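PDB 3MWF: iron-regulated ABC transporter siderophore-binding protein SirA from Staphylococcus aureus subsp. aureus, which binds the iron-carrying siderophore staphyloferrin B, probably handing it to an ABC transporter for uptake into the cell. Local coordinates for residues K149-K152 against A158-L161. Numbering follows the deposited sequence.
Sequences KDAK and AWPL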
loop_
_atom_site.group_PDB
_atom_site.type_symbol
_atom_site.label_atom_id
_atom_site.label_comp_id
_atom_site.label_asym_id
_atom_site.label_seq_id
_atom_site.Cartn_x
_atom_site.Cartn_y
_atom_site.Cartn_z
ATOM N N LYS A 149 20.137 -1.588 -10.172
ATOM C CA LYS A 149 21.600 -1.662 -10.367
ATOM C C LYS A 149 22.304 -2.481 -9.282
ATOM O O LYS A 149 23.101 -3.367 -9.591
ATOM C CB LYS A 149 22.222 -0.260 -10.478
ATOM C CG LYS A 149 21.780 0.547 -11.687
ATOM C CD LYS A 149 22.681 1.801 -11.856
ATOM C CE LYS A 149 21.949 3.006 -12.460
ATOM N NZ LYS A 149 20.968 2.647 -13.516
ATOM N N ASP A 150 21.994 -2.209 -8.016
ATOM C CA ASP A 150 22.599 -2.900 -6.891
ATOM C C ASP A 150 22.182 -4.372 -6.819
ATOM O O ASP A 150 22.973 -5.236 -6.419
ATOM C CB ASP A 150 22.248 -2.183 -5.579
ATOM C CG ASP A 150 22.764 -0.742 -5.532
ATOM O OD1 ASP A 150 23.762 -0.437 -6.231
ATOM O OD2 ASP A 150 22.184 0.092 -4.798
ATOM N N ALA A 151 20.933 -4.658 -7.213
ATOM C CA ALA A 151 20.447 -6.034 -7.230
ATOM C C ALA A 151 21.149 -6.877 -8.312
ATOM O O ALA A 151 21.587 -8.006 -8.045
ATOM C CB ALA A 151 18.924 -6.057 -7.417
ATOM N N LYS A 152 21.254 -6.306 -9.510
ATOM C CA LYS A 152 21.988 -6.919 -10.632
ATOM C C LYS A 152 23.454 -7.177 -10.242
ATOM O O LYS A 152 23.994 -8.264 -10.477
ATOM C CB LYS A 152 21.873 -6.022 -11.877
ATOM C CG LYS A 152 22.435 -6.577 -13.211
ATOM C CD LYS A 152 21.870 -7.954 -13.583
ATOM C CE LYS A 152 22.442 -8.443 -14.913
ATOM N NZ LYS A 152 22.222 -9.904 -15.085
ATOM N N ALA A 158 21.705 -14.597 -11.777
ATOM C CA ALA A 158 20.445 -14.985 -11.131
ATOM C C ALA A 158 19.394 -13.861 -11.131
ATOM O O ALA A 158 18.235 -14.119 -10.821
ATOM C CB ALA A 158 20.667 -15.537 -9.714
ATOM N N TRP A 159 19.795 -12.632 -11.456
ATOM C CA TRP A 159 18.833 -11.525 -11.583
ATOM C C TRP A 159 18.117 -11.614 -12.936
ATOM O O TRP A 159 18.770 -11.843 -13.970
ATOM C CB TRP A 159 19.523 -10.153 -11.391
ATOM C CG TRP A 159 18.516 -9.035 -11.223
ATOM C CD1 TRP A 159 18.179 -8.088 -12.141
ATOM C CD2 TRP A 159 17.675 -8.809 -10.077
ATOM N NE1 TRP A 159 17.195 -7.264 -11.628
ATOM C CE2 TRP A 159 16.874 -7.689 -10.366
ATOM C CE3 TRP A 159 17.534 -9.444 -8.835
ATOM C CZ2 TRP A 159 15.907 -7.188 -9.454
ATOM C CZ3 TRP A 159 16.572 -8.949 -7.918
ATOM C CH2 TRP A 159 15.789 -7.825 -8.230
ATOM N N PRO A 160 16.779 -11.429 -12.958
ATOM C CA PRO A 160 15.894 -11.124 -11.795
ATOM C C PRO A 160 15.427 -12.334 -10.989
ATOM O O PRO A 160 15.147 -13.405 -11.554
ATOM C CB PRO A 160 14.680 -10.480 -12.465
ATOM C CG PRO A 160 14.583 -11.256 -13.816
ATOM C CD PRO A 160 16.053 -11.304 -14.243
ATOM N N LEU A 161 15.311 -12.144 -9.674
ATOM C CA LEU A 161 14.764 -13.137 -8.778
ATOM C C LEU A 161 13.244 -13.112 -8.914
ATOM O O LEU A 161 12.660 -12.062 -9.172
ATOM C CB LEU A 161 15.116 -12.811 -7.319
ATOM C CG LEU A 161 16.609 -12.757 -6.984
ATOM C CD1 LEU A 161 16.755 -12.514 -5.484
ATOM C CD2 LEU A 161 17.292 -14.042 -7.440
#
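Ala151 sets its methyl group over the six-membered ring of the Trp159 indole: CB stands 3.6 Å from the centroid of that ring and only 7° off the ring normal, a CH-pi contact over the face. Trp159 CH2 is the closest ring atom to Ala151 CB, at 3.7 Å. Trp159 carries CG anti to the backbone N (chi1 -168°), which swings the indole back against the helix. Lys152 borders the other end of the indole. Its aliphatic chain kinks at chi2 (54°), and CD comes to rest 3.9 Å from Trp159 CB, beside the pyrrole end of the ring system. The ammonium group reaches on to hydrogen-bond the carbonyl of Lys156, in the link between the two segments. On the opposite face of the indole lie Pro160 CB and the backbone N of Leu161, just past the cis peptide bond between Trp159 and Pro160, while Phe190 meets the ring edge-to-face. No hydrogen bond joins 149-152 to 158-161; the contact is apolar packing where the chain doubles back on the last turns of helix 130-155, the long helix linking the two lobes in this class of siderophore-binding proteins, just before strand 163-168 opens the second lobe.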